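Local coordinates for hypothetical protein PA3696 (PDB 1YOX) that is of unknown function but belongs to the AIM24 (mitochondrial biogenesis) family, of the cupin clan, at residues 44-49 and 78-83; 22-27 and 88-93; 120-125 and 155-160. One frame throughout, in Å; residues are numbered along the deposited sequence.

Overall arrangement
From the N terminus, strand 19-24, carrying 22-27, pairs with strand 88-92, so contact 2 closes a loop of 60 residues. Contact 1 lies within that loop: strand 44-48 pairs with 78-82, which leads directly into 88-92. Contact 3 follows in series, closing a separate loop between strands 119-123 and 156-162. Contact 2 belongs to a four-stranded antiparallel sheet, whereas contacts 1 and 3 share a six-stranded one, joined there through strand 29-32. Side chains fasten the two sheets together: Phe-92 of contact 2 meets Phe-80 of contact 1 and Cys-121 of contact 3, while Ile-22 reaches Phe-158, all within one AIM24 family region.

Contact 1: 44-49 and 78-83; sequences IRFTAR and THFTNE
Phe-80 presents the edge of its ring to Ile-44: Ile-44 CG2 lies near the ring plane, 4.0 Å from Phe-80 CD2, and the two side chains approach at a slant. The neighbouring Phe-46 takes a different course. Its CG sits between the backbone N and the carbonyl carbon (chi1 49°), and the ring leads away from strand 78-82, leaving CB to touch Phe-80 CD2 at 3.8 Å. Phe-46 packs on Met-40 and on Gly-198 of a second subunit, whereas the Phe-80 ring is buried and meets Phe-92 edge to face. The strands form an antiparallel ladder at the margin of a six-stranded sheet, with 44-48 as the outermost strand within the chain. Phe-46 and Phe-80 are a non-hydrogen-bonded pair, flanked by the hydrogen-bonded pairs Arg-45 with Thr-81 and Thr-47 with His-79. The hydrogen bond from Thr-81 N to Arg-45 O, at 2.7 Å, is nearly straight, as is His-79 N to Thr-47 O at 2.9 Å. On the face bearing His-79, Arg-49 C lies over one side of the imidazole, toward its rim, and Tyr-124 also meets this ring. His-79 ND1 is buried without a polar partner in the model. Thr-81 OG1 hydrogen-bonds with Thr-29 OG1, and Thr-78 OG1 with Ala-32 O, both on the next strand inward.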
ATOM      1  N   ILE C  44     -21.728  17.263  10.867  1.00 43.27           N
ATOM      2  CA  ILE C  44     -21.136  16.170  11.679  1.00 43.49           C
ATOM      3  C   ILE C  44     -20.397  16.705  12.907  1.00 44.20           C
ATOM      4  O   ILE C  44     -19.519  17.528  12.782  1.00 43.75           O
ATOM      5  CB  ILE C  44     -20.189  15.243  10.866  1.00 43.66           C
ATOM      6  CG1 ILE C  44     -21.008  14.256  10.045  1.00 42.67           C
ATOM      7  CG2 ILE C  44     -19.260  14.405  11.798  1.00 42.47           C
ATOM      8  CD1 ILE C  44     -21.023  14.609   8.632  1.00 46.22           C
ATOM      9  N   ARG C  45     -20.800  16.246  14.083  1.00 46.07           N
ATOM     10  CA  ARG C  45     -20.088  16.501  15.336  1.00 48.71           C
ATOM     11  C   ARG C  45     -19.467  15.203  15.882  1.00 49.82           C
ATOM     12  O   ARG C  45     -20.005  14.095  15.702  1.00 49.00           O
ATOM     13  CB  ARG C  45     -21.034  17.089  16.395  1.00 49.35           C
ATOM     14  CG  ARG C  45     -21.646  18.475  16.064  1.00 51.41           C
ATOM     15  CD  ARG C  45     -20.616  19.602  16.109  1.00 54.67           C
ATOM     16  NE  ARG C  45     -21.047  20.741  15.304  1.00 56.39           N
ATOM     17  CZ  ARG C  45     -20.668  20.970  14.047  1.00 57.48           C
ATOM     18  NH1 ARG C  45     -19.835  20.140  13.421  1.00 57.59           N
ATOM     19  NH2 ARG C  45     -21.137  22.031  13.410  1.00 56.47           N
ATOM     20  N   PHE C  46     -18.337  15.354  16.556  1.00 51.78           N
ATOM     21  CA  PHE C  46     -17.570  14.211  17.072  1.00 53.89           C
ATOM     22  C   PHE C  46     -17.275  14.365  18.564  1.00 55.48           C
ATOM     23  O   PHE C  46     -16.937  15.462  19.029  1.00 55.89           O
ATOM     24  CB  PHE C  46     -16.266  14.064  16.293  1.00 53.77           C
ATOM     25  CG  PHE C  46     -15.497  15.347  16.164  1.00 54.40           C
ATOM     26  CD1 PHE C  46     -14.687  15.800  17.204  1.00 55.06           C
ATOM     27  CD2 PHE C  46     -15.591  16.108  15.010  1.00 54.59           C
ATOM     28  CE1 PHE C  46     -13.974  16.996  17.094  1.00 56.60           C
ATOM     29  CE2 PHE C  46     -14.882  17.303  14.880  1.00 55.46           C
ATOM     30  CZ  PHE C  46     -14.071  17.751  15.924  1.00 56.16           C
ATOM     31  N   THR C  47     -17.408  13.281  19.319  1.00 57.09           N
ATOM     32  CA  THR C  47     -17.116  13.331  20.746  1.00 58.77           C
ATOM     33  C   THR C  47     -16.322  12.107  21.208  1.00 59.87           C
ATOM     34  O   THR C  47     -16.658  10.964  20.841  1.00 59.93           O
ATOM     35  CB  THR C  47     -18.410  13.540  21.569  1.00 59.17           C
ATOM     36  OG1 THR C  47     -19.018  14.779  21.172  1.00 59.51           O
ATOM     37  CG2 THR C  47     -18.124  13.574  23.080  1.00 59.51           C
ATOM     38  N   ALA C  48     -15.259  12.374  21.980  1.00 60.82           N
ATOM     39  CA  ALA C  48     -14.437  11.343  22.629  1.00 62.11           C
ATOM     40  C   ALA C  48     -15.290  10.519  23.578  1.00 63.04           C
ATOM     41  O   ALA C  48     -15.729  11.006  24.614  1.00 63.24           O
ATOM     42  CB  ALA C  48     -13.253  11.981  23.383  1.00 62.33           C
ATOM     43  N   ARG C  49     -15.521   9.266  23.203  1.00 64.57           N
ATOM     44  CA  ARG C  49     -16.492   8.368  23.861  1.00 66.11           C
ATOM     45  C   ARG C  49     -17.858   9.029  24.118  1.00 65.96           C
ATOM     46  O   ARG C  49     -18.030   9.826  25.046  1.00 65.91           O
ATOM     47  CB  ARG C  49     -15.917   7.732  25.140  1.00 66.20           C
ATOM     48  CG  ARG C  49     -14.411   7.422  25.095  1.00 67.27           C
ATOM     49  CD  ARG C  49     -14.025   6.386  26.156  1.00 68.29           C
ATOM     50  NE  ARG C  49     -13.535   5.145  25.551  1.00 72.79           N
ATOM     51  CZ  ARG C  49     -14.304   4.195  25.013  1.00 73.28           C
ATOM     52  NH1 ARG C  49     -15.631   4.327  24.997  1.00 73.69           N
ATOM     53  NH2 ARG C  49     -13.739   3.109  24.490  1.00 72.98           N
ATOM     54  N   THR C  78     -14.229   7.203  19.165  1.00 52.83           N
ATOM     55  CA  THR C  78     -14.897   8.482  18.932  1.00 50.93           C
ATOM     56  C   THR C  78     -16.257   8.289  18.273  1.00 49.01           C
ATOM     57  O   THR C  78     -16.426   7.435  17.414  1.00 48.33           O
ATOM     58  CB  THR C  78     -14.053   9.456  18.120  1.00 51.16           C
ATOM     59  OG1 THR C  78     -13.731   8.860  16.860  1.00 54.43           O
ATOM     60  CG2 THR C  78     -12.778   9.834  18.878  1.00 51.10           C
ATOM     61  N   HIS C  79     -17.224   9.080  18.718  1.00 47.54           N
ATOM     62  CA  HIS C  79     -18.589   9.046  18.184  1.00 46.67           C
ATOM     63  C   HIS C  79     -18.770  10.187  17.192  1.00 45.25           C
ATOM     64  O   HIS C  79     -18.492  11.345  17.504  1.00 44.88           O
ATOM     65  CB  HIS C  79     -19.618   9.172  19.317  1.00 46.69           C
ATOM     66  CG  HIS C  79     -19.737   7.956  20.180  1.00 47.96           C
ATOM     67  ND1 HIS C  79     -18.646   7.238  20.626  1.00 51.07           N
ATOM     68  CD2 HIS C  79     -20.824   7.334  20.691  1.00 50.43           C
ATOM     69  CE1 HIS C  79     -19.054   6.227  21.369  1.00 50.36           C
ATOM     70  NE2 HIS C  79     -20.372   6.266  21.430  1.00 51.38           N
ATOM     71  N   PHE C  80     -19.214   9.851  15.993  1.00 43.76           N
ATOM     72  CA  PHE C  80     -19.557  10.866  14.985  1.00 42.53           C
ATOM     73  C   PHE C  80     -21.080  10.905  14.816  1.00 41.92           C
ATOM     74  O   PHE C  80     -21.685   9.929  14.405  1.00 41.25           O
ATOM     75  CB  PHE C  80     -18.846  10.566  13.653  1.00 41.80           C
ATOM     76  CG  PHE C  80     -17.342  10.643  13.744  1.00 41.20           C
ATOM     77  CD1 PHE C  80     -16.600   9.579  14.283  1.00 39.97           C
ATOM     78  CD2 PHE C  80     -16.664  11.779  13.328  1.00 40.18           C
ATOM     79  CE1 PHE C  80     -15.207   9.658  14.393  1.00 40.17           C
ATOM     80  CE2 PHE C  80     -15.251  11.852  13.418  1.00 40.32           C
ATOM     81  CZ  PHE C  80     -14.533  10.794  13.945  1.00 39.67           C
ATOM     82  N   THR C  81     -21.690  12.033  15.161  1.00 42.21           N
ATOM     83  CA  THR C  81     -23.141  12.185  15.038  1.00 41.94           C
ATOM     84  C   THR C  81     -23.538  13.264  14.040  1.00 41.95           C
ATOM     85  O   THR C  81     -22.872  14.317  13.929  1.00 41.50           O
ATOM     86  CB  THR C  81     -23.810  12.430  16.408  1.00 41.86           C
ATOM     87  OG1 THR C  81     -23.365  11.422  17.311  1.00 43.48           O
ATOM     88  CG2 THR C  81     -25.343  12.317  16.311  1.00 41.96           C
ATOM     89  N   ASN C  82     -24.617  12.970  13.302  1.00 41.89           N
ATOM     90  CA  ASN C  82     -25.314  13.957  12.464  1.00 41.63           C
ATOM     91  C   ASN C  82     -26.228  14.885  13.305  1.00 41.97           C
ATOM     92  O   ASN C  82     -27.299  14.471  13.782  1.00 40.72           O
ATOM     93  CB  ASN C  82     -26.116  13.236  11.395  1.00 42.04           C
ATOM     94  CG  ASN C  82     -26.801  14.182  10.397  1.00 41.03           C
ATOM     95  OD1 ASN C  82     -27.343  13.730   9.383  1.00 42.27           O
ATOM     96  ND2 ASN C  82     -26.762  15.469  10.663  1.00 38.09           N
ATOM     97  N   GLU C  83     -25.779  16.128  13.475  1.00 42.80           N
ATOM     98  CA  GLU C  83     -26.488  17.137  14.260  1.00 44.91           C
ATOM     99  C   GLU C  83     -27.272  18.106  13.378  1.00 45.21           C
ATOM    100  O   GLU C  83     -27.705  19.171  13.847  1.00 45.99           O
ATOM    101  CB  GLU C  83     -25.493  17.962  15.083  1.00 45.22           C
ATOM    102  CG  GLU C  83     -24.523  17.141  15.892  1.00 48.24           C
ATOM    103  CD  GLU C  83     -24.957  17.010  17.328  1.00 52.85           C
ATOM    104  OE1 GLU C  83     -24.561  17.892  18.122  1.00 55.55           O
ATOM    105  OE2 GLU C  83     -25.709  16.056  17.656  1.00 53.42           O
TER

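Contact 2: 22-27 and 88-93; sequences IELDPG and QHVAFA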
ATOM      1  N   ILE C  22     -19.610   6.636   5.333  1.00 34.05           N
ATOM      2  CA  ILE C  22     -20.810   6.367   6.098  1.00 34.34           C
ATOM      3  C   ILE C  22     -21.773   7.530   5.917  1.00 34.84           C
ATOM      4  O   ILE C  22     -21.410   8.688   6.113  1.00 33.48           O
ATOM      5  CB  ILE C  22     -20.495   6.246   7.606  1.00 34.73           C
ATOM      6  CG1 ILE C  22     -19.373   5.200   7.874  1.00 33.44           C
ATOM      7  CG2 ILE C  22     -21.802   5.986   8.418  1.00 36.23           C
ATOM      8  CD1 ILE C  22     -19.762   3.736   7.631  1.00 32.29           C
ATOM      9  N   GLU C  23     -23.003   7.198   5.522  1.00 35.69           N
ATOM     10  CA  GLU C  23     -24.075   8.174   5.373  1.00 36.25           C
ATOM     11  C   GLU C  23     -24.914   8.193   6.652  1.00 35.68           C
ATOM     12  O   GLU C  23     -25.520   7.186   7.013  1.00 34.79           O
ATOM     13  CB  GLU C  23     -24.933   7.808   4.161  1.00 36.29           C
ATOM     14  CG  GLU C  23     -26.069   8.787   3.899  1.00 38.15           C
ATOM     15  CD  GLU C  23     -26.715   8.542   2.565  1.00 42.13           C
ATOM     16  OE1 GLU C  23     -26.107   8.937   1.539  1.00 46.13           O
ATOM     17  OE2 GLU C  23     -27.814   7.933   2.541  1.00 43.49           O
ATOM     18  N   LEU C  24     -24.918   9.334   7.329  1.00 36.06           N
ATOM     19  CA  LEU C  24     -25.638   9.517   8.590  1.00 36.79           C
ATOM     20  C   LEU C  24     -26.943  10.300   8.380  1.00 37.63           C
ATOM     21  O   LEU C  24     -26.896  11.433   7.909  1.00 36.77           O
ATOM     22  CB  LEU C  24     -24.741  10.293   9.575  1.00 37.64           C
ATOM     23  CG  LEU C  24     -23.846   9.626  10.646  1.00 37.57           C
ATOM     24  CD1 LEU C  24     -23.504   8.181  10.362  1.00 38.67           C
ATOM     25  CD2 LEU C  24     -22.618  10.424  10.979  1.00 36.17           C
ATOM     26  N   ASP C  25     -28.099   9.702   8.720  1.00 38.22           N
ATOM     27  CA  ASP C  25     -29.356  10.476   8.852  1.00 38.60           C
ATOM     28  C   ASP C  25     -29.355  11.335  10.124  1.00 39.59           C
ATOM     29  O   ASP C  25     -28.530  11.101  11.031  1.00 40.27           O
ATOM     30  CB  ASP C  25     -30.575   9.568   8.764  1.00 38.41           C
ATOM     31  CG  ASP C  25     -30.612   8.786   7.452  1.00 40.10           C
ATOM     32  OD1 ASP C  25     -30.283   9.373   6.392  1.00 40.80           O
ATOM     33  OD2 ASP C  25     -30.934   7.575   7.483  1.00 42.54           O
ATOM     34  N   PRO C  26     -30.215  12.386  10.185  1.00 40.09           N
ATOM     35  CA  PRO C  26     -30.207  13.228  11.378  1.00 40.14           C
ATOM     36  C   PRO C  26     -30.369  12.405  12.652  1.00 40.48           C
ATOM     37  O   PRO C  26     -31.180  11.485  12.689  1.00 40.95           O
ATOM     38  CB  PRO C  26     -31.416  14.131  11.164  1.00 40.72           C
ATOM     39  CG  PRO C  26     -31.498  14.262   9.696  1.00 39.99           C
ATOM     40  CD  PRO C  26     -31.168  12.895   9.177  1.00 40.10           C
ATOM     41  N   GLY C  27     -29.563  12.710  13.664  1.00 40.78           N
ATOM     42  CA  GLY C  27     -29.579  11.963  14.922  1.00 41.14           C
ATOM     43  C   GLY C  27     -28.767  10.674  14.939  1.00 41.78           C
ATOM     44  O   GLY C  27     -28.579  10.121  16.012  1.00 42.04           O
ATOM     45  N   GLN C  88     -25.888  13.509   6.197  1.00 40.80           N
ATOM     46  CA  GLN C  88     -24.497  13.910   6.288  1.00 40.82           C
ATOM     47  C   GLN C  88     -23.566  12.708   6.106  1.00 40.65           C
ATOM     48  O   GLN C  88     -23.988  11.544   6.151  1.00 40.95           O
ATOM     49  CB  GLN C  88     -24.217  14.593   7.622  1.00 41.49           C
ATOM     50  CG  GLN C  88     -25.030  15.847   7.922  1.00 41.51           C
ATOM     51  CD  GLN C  88     -24.654  17.027   7.056  1.00 44.89           C
ATOM     52  OE1 GLN C  88     -23.487  17.243   6.759  1.00 47.02           O
ATOM     53  NE2 GLN C  88     -25.657  17.809   6.642  1.00 46.16           N
ATOM     54  N   HIS C  89     -22.285  12.991   5.912  1.00 39.54           N
ATOM     55  CA  HIS C  89     -21.336  11.950   5.578  1.00 38.39           C
ATOM     56  C   HIS C  89     -20.033  12.104   6.355  1.00 37.37           C
ATOM     57  O   HIS C  89     -19.593  13.239   6.643  1.00 37.11           O
ATOM     58  CB  HIS C  89     -21.064  11.953   4.079  1.00 37.93           C
ATOM     59  CG  HIS C  89     -22.296  11.823   3.242  1.00 39.99           C
ATOM     60  ND1 HIS C  89     -22.745  10.612   2.749  1.00 39.52           N
ATOM     61  CD2 HIS C  89     -23.167  12.760   2.789  1.00 40.11           C
ATOM     62  CE1 HIS C  89     -23.846  10.812   2.043  1.00 40.06           C
ATOM     63  NE2 HIS C  89     -24.122  12.105   2.056  1.00 38.52           N
ATOM     64  N   VAL C  90     -19.435  10.954   6.690  1.00 35.73           N
ATOM     65  CA  VAL C  90     -18.086  10.868   7.263  1.00 34.40           C
ATOM     66  C   VAL C  90     -17.403   9.641   6.662  1.00 33.28           C
ATOM     67  O   VAL C  90     -17.987   8.572   6.675  1.00 32.39           O
ATOM     68  CB  VAL C  90     -18.094  10.600   8.791  1.00 34.79           C
ATOM     69  CG1 VAL C  90     -16.754  10.974   9.412  1.00 31.75           C
ATOM     70  CG2 VAL C  90     -19.225  11.288   9.494  1.00 36.19           C
ATOM     71  N   ALA C  91     -16.166   9.783   6.189  1.00 31.80           N
ATOM     72  CA  ALA C  91     -15.404   8.656   5.650  1.00 31.42           C
ATOM     73  C   ALA C  91     -14.232   8.199   6.572  1.00 31.87           C
ATOM     74  O   ALA C  91     -13.630   9.020   7.294  1.00 31.21           O
ATOM     75  CB  ALA C  91     -14.905   8.964   4.227  1.00 30.14           C
ATOM     76  N   PHE C  92     -13.938   6.893   6.530  1.00 31.47           N
ATOM     77  CA  PHE C  92     -12.921   6.257   7.370  1.00 31.53           C
ATOM     78  C   PHE C  92     -12.070   5.343   6.521  1.00 31.15           C
ATOM     79  O   PHE C  92     -12.586   4.749   5.583  1.00 30.40           O
ATOM     80  CB  PHE C  92     -13.557   5.436   8.509  1.00 31.89           C
ATOM     81  CG  PHE C  92     -14.464   6.240   9.388  1.00 32.43           C
ATOM     82  CD1 PHE C  92     -15.852   6.148   9.239  1.00 30.93           C
ATOM     83  CD2 PHE C  92     -13.936   7.110  10.335  1.00 33.14           C
ATOM     84  CE1 PHE C  92     -16.693   6.883  10.017  1.00 32.80           C
ATOM     85  CE2 PHE C  92     -14.760   7.876  11.137  1.00 34.89           C
ATOM     86  CZ  PHE C  92     -16.154   7.761  10.996  1.00 34.72           C
ATOM     87  N   ALA C  93     -10.766   5.278   6.833  1.00 30.18           N
ATOM     88  CA  ALA C  93      -9.805   4.323   6.226  1.00 30.01           C
ATOM     89  C   ALA C  93      -8.728   3.926   7.249  1.00 30.77           C
ATOM     90  O   ALA C  93      -8.348   4.727   8.132  1.00 30.12           O
ATOM     91  CB  ALA C  93      -9.159   4.899   5.008  1.00 28.57           C
TER
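With CG anti to its backbone N (chi1 -179°) and an extended chain beyond, Glu-23 runs alongside His-89, whose CG stands anti to the carbonyl carbon (chi1 -56°). The two side chains point the same way from a non-hydrogen-bonded pair, and Glu-23 OE1 comes to the ring edge, 3.0 Å from His-89 CE1; the carboxylate is turned 78° from the imidazole. Glu-23 CG also lies 3.5 Å from His-89 CE1. On the other face, Ile-22 CG1 reaches the edge of the Phe-92 ring at 3.8 Å from CE1, the side chains crossing at about a right angle, and Leu-24 CD2 touches Val-90 CG2 at 3.8 Å. Four backbone hydrogen bonds join the two central strands of a four-stranded antiparallel sheet, among them Leu-24 N to Gln-88 O at 2.7 Å. Ile-22, Leu-24 and Val-90 thus form a buried apolar patch, with Gln-88 at its end turning its amide away to hydrogen-bond through OE1 with Thr-41 OG1. Val-90 packs on Phe-80. On the opposite face the carboxylate meets a ring carbon, a contact that a positively charged imidazole would probably strengthen, while Lys-87 offers Glu-23 OE2 a long, weak ion pair.

Contact 3: 120-125 and 155-160; sequences LCAAYG and GLVFVH
Leu-120 and Cys-121 both direct their backbone N-H groups at Phe-158 O, the mark of a classic beta bulge. Leu-120 N is 3.0 Å from Phe-158 O and Cys-121 N is 3.3 Å from it, and both donors approach from the same face of the carbonyl plane. Within the bulge Phe-158 N also donates to Cys-121 O at 2.7 Å; past it, Ala-123 N donates to Leu-156 O at 2.9 Å, with an N-H...O angle of 173°. A sulfur-aromatic contact adds to these bonds: Cys-121 SG, set between its backbone N and carbonyl carbon (chi1 57°), lies 3.6 Å from Phe-158 CD1, approaching the ring obliquely, while Cys-121 O sits near the ring plane at its edge. Apolar packing on the other face is slighter, Ala-122 CB meeting Val-157 CG2 at 3.8 Å. The pair forms the inner part of a six-stranded sheet, between strands 29-32 and 98-104. Val-20 and Ile-22 of the other sheet pack on Phe-158, and Tyr-10 meets its ring edge to face. In this buried setting one carbonyl oxygen serves two amides, so the bulge's extra residue keeps its N-H hydrogen-bonded, while the thiol rests against an aromatic, largely apolar surround.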
ATOM      1  N   LEU C 120     -12.278  -0.943  11.829  1.00 36.83           N
ATOM      2  CA  LEU C 120     -12.379   0.365  11.152  1.00 36.40           C
ATOM      3  C   LEU C 120     -13.479   1.274  11.733  1.00 35.95           C
ATOM      4  O   LEU C 120     -13.191   2.369  12.235  1.00 36.48           O
ATOM      5  CB  LEU C 120     -12.544   0.203   9.631  1.00 35.97           C
ATOM      6  CG  LEU C 120     -12.557   1.503   8.831  1.00 35.49           C
ATOM      7  CD1 LEU C 120     -11.373   2.395   9.265  1.00 36.63           C
ATOM      8  CD2 LEU C 120     -12.507   1.213   7.345  1.00 37.21           C
ATOM      9  N   CYS C 121     -14.735   0.849  11.639  1.00 35.18           N
ATOM     10  CA  CYS C 121     -15.819   1.556  12.342  1.00 35.56           C
ATOM     11  C   CYS C 121     -17.052   0.690  12.500  1.00 35.77           C
ATOM     12  O   CYS C 121     -17.154  -0.399  11.909  1.00 35.17           O
ATOM     13  CB  CYS C 121     -16.202   2.869  11.639  1.00 35.20           C
ATOM     14  SG  CYS C 121     -16.664   2.595   9.972  1.00 36.23           S
ATOM     15  N   ALA C 122     -17.983   1.180  13.313  1.00 35.94           N
ATOM     16  CA  ALA C 122     -19.220   0.464  13.563  1.00 36.09           C
ATOM     17  C   ALA C 122     -20.367   1.419  13.880  1.00 37.22           C
ATOM     18  O   ALA C 122     -20.163   2.555  14.350  1.00 36.78           O
ATOM     19  CB  ALA C 122     -19.031  -0.480  14.684  1.00 35.73           C
ATOM     20  N   ALA C 123     -21.576   0.919  13.630  1.00 38.62           N
ATOM     21  CA  ALA C 123     -22.815   1.581  13.991  1.00 39.46           C
ATOM     22  C   ALA C 123     -22.868   1.802  15.490  1.00 40.60           C
ATOM     23  O   ALA C 123     -22.463   0.925  16.273  1.00 40.33           O
ATOM     24  CB  ALA C 123     -23.987   0.737  13.536  1.00 39.01           C
ATOM     25  N   TYR C 124     -23.341   2.981  15.891  1.00 42.42           N
ATOM     26  CA  TYR C 124     -23.667   3.222  17.288  1.00 44.51           C
ATOM     27  C   TYR C 124     -24.559   2.077  17.790  1.00 44.69           C
ATOM     28  O   TYR C 124     -25.426   1.591  17.052  1.00 45.08           O
ATOM     29  CB  TYR C 124     -24.343   4.589  17.488  1.00 46.02           C
ATOM     30  CG  TYR C 124     -24.522   4.917  18.955  1.00 48.48           C
ATOM     31  CD1 TYR C 124     -23.413   4.980  19.806  1.00 50.08           C
ATOM     32  CD2 TYR C 124     -25.797   5.106  19.510  1.00 49.82           C
ATOM     33  CE1 TYR C 124     -23.560   5.245  21.181  1.00 52.45           C
ATOM     34  CE2 TYR C 124     -25.963   5.368  20.890  1.00 51.49           C
ATOM     35  CZ  TYR C 124     -24.835   5.435  21.717  1.00 51.54           C
ATOM     36  OH  TYR C 124     -24.940   5.701  23.064  1.00 51.20           O
ATOM     37  N   GLY C 125     -24.319   1.626  19.021  1.00 45.67           N
ATOM     38  CA  GLY C 125     -24.995   0.442  19.571  1.00 45.84           C
ATOM     39  C   GLY C 125     -24.149  -0.826  19.501  1.00 46.52           C
ATOM     40  O   GLY C 125     -24.451  -1.834  20.166  1.00 46.58           O
ATOM     41  N   GLY C 155     -25.992  -4.534  14.455  1.00 47.77           N
ATOM     42  CA  GLY C 155     -25.744  -3.542  13.417  1.00 46.02           C
ATOM     43  C   GLY C 155     -24.578  -3.859  12.506  1.00 45.06           C
ATOM     44  O   GLY C 155     -24.057  -4.991  12.476  1.00 44.62           O
ATOM     45  N   LEU C 156     -24.162  -2.825  11.783  1.00 43.29           N
ATOM     46  CA  LEU C 156     -23.043  -2.899  10.851  1.00 41.86           C
ATOM     47  C   LEU C 156     -21.699  -2.548  11.454  1.00 40.02           C
ATOM     48  O   LEU C 156     -21.536  -1.598  12.221  1.00 39.37           O
ATOM     49  CB  LEU C 156     -23.300  -2.047   9.623  1.00 41.67           C
ATOM     50  CG  LEU C 156     -24.328  -2.678   8.691  1.00 42.84           C
ATOM     51  CD1 LEU C 156     -24.822  -1.618   7.719  1.00 42.95           C
ATOM     52  CD2 LEU C 156     -23.747  -3.891   7.954  1.00 42.98           C
ATOM     53  N   VAL C 157     -20.736  -3.349  11.046  1.00 38.95           N
ATOM     54  CA  VAL C 157     -19.363  -3.302  11.514  1.00 37.75           C
ATOM     55  C   VAL C 157     -18.540  -3.259  10.220  1.00 36.80           C
ATOM     56  O   VAL C 157     -18.956  -3.820   9.215  1.00 37.77           O
ATOM     57  CB  VAL C 157     -19.124  -4.560  12.396  1.00 37.62           C
ATOM     58  CG1 VAL C 157     -17.967  -5.385  11.953  1.00 37.89           C
ATOM     59  CG2 VAL C 157     -19.150  -4.205  13.901  1.00 36.35           C
ATOM     60  N   PHE C 158     -17.423  -2.549  10.221  1.00 35.36           N
ATOM     61  CA  PHE C 158     -16.546  -2.492   9.059  1.00 34.73           C
ATOM     62  C   PHE C 158     -15.143  -2.811   9.560  1.00 34.71           C
ATOM     63  O   PHE C 158     -14.658  -2.224  10.547  1.00 33.39           O
ATOM     64  CB  PHE C 158     -16.586  -1.112   8.395  1.00 34.84           C
ATOM     65  CG  PHE C 158     -17.969  -0.671   8.011  1.00 35.24           C
ATOM     66  CD1 PHE C 158     -18.832  -0.126   8.969  1.00 35.77           C
ATOM     67  CD2 PHE C 158     -18.434  -0.845   6.699  1.00 36.28           C
ATOM     68  CE1 PHE C 158     -20.133   0.252   8.631  1.00 36.57           C
ATOM     69  CE2 PHE C 158     -19.745  -0.448   6.339  1.00 35.72           C
ATOM     70  CZ  PHE C 158     -20.585   0.105   7.309  1.00 36.17           C
ATOM     71  N   VAL C 159     -14.518  -3.778   8.901  1.00 33.97           N
ATOM     72  CA  VAL C 159     -13.214  -4.223   9.303  1.00 34.40           C
ATOM     73  C   VAL C 159     -12.310  -4.074   8.084  1.00 34.70           C
ATOM     74  O   VAL C 159     -12.792  -4.084   6.957  1.00 34.56           O
ATOM     75  CB  VAL C 159     -13.208  -5.707   9.907  1.00 34.00           C
ATOM     76  CG1 VAL C 159     -14.047  -5.804  11.202  1.00 33.72           C
ATOM     77  CG2 VAL C 159     -13.669  -6.725   8.908  1.00 33.61           C
ATOM     78  N   HIS C 160     -11.002  -3.951   8.314  1.00 34.53           N
ATOM     79  CA  HIS C 160     -10.070  -3.736   7.227  1.00 34.55           C
ATOM     80  C   HIS C 160      -9.039  -4.881   7.117  1.00 34.44           C
ATOM     81  O   HIS C 160      -8.479  -5.299   8.126  1.00 34.81           O
ATOM     82  CB  HIS C 160      -9.386  -2.384   7.468  1.00 34.22           C
ATOM     83  CG  HIS C 160      -8.214  -2.122   6.576  1.00 34.05           C
ATOM     84  ND1 HIS C 160      -8.309  -1.354   5.435  1.00 33.90           N
ATOM     85  CD2 HIS C 160      -6.915  -2.497   6.671  1.00 33.69           C
ATOM     86  CE1 HIS C 160      -7.118  -1.260   4.868  1.00 31.47           C
ATOM     87  NE2 HIS C 160      -6.256  -1.947   5.595  1.00 33.84           N
TER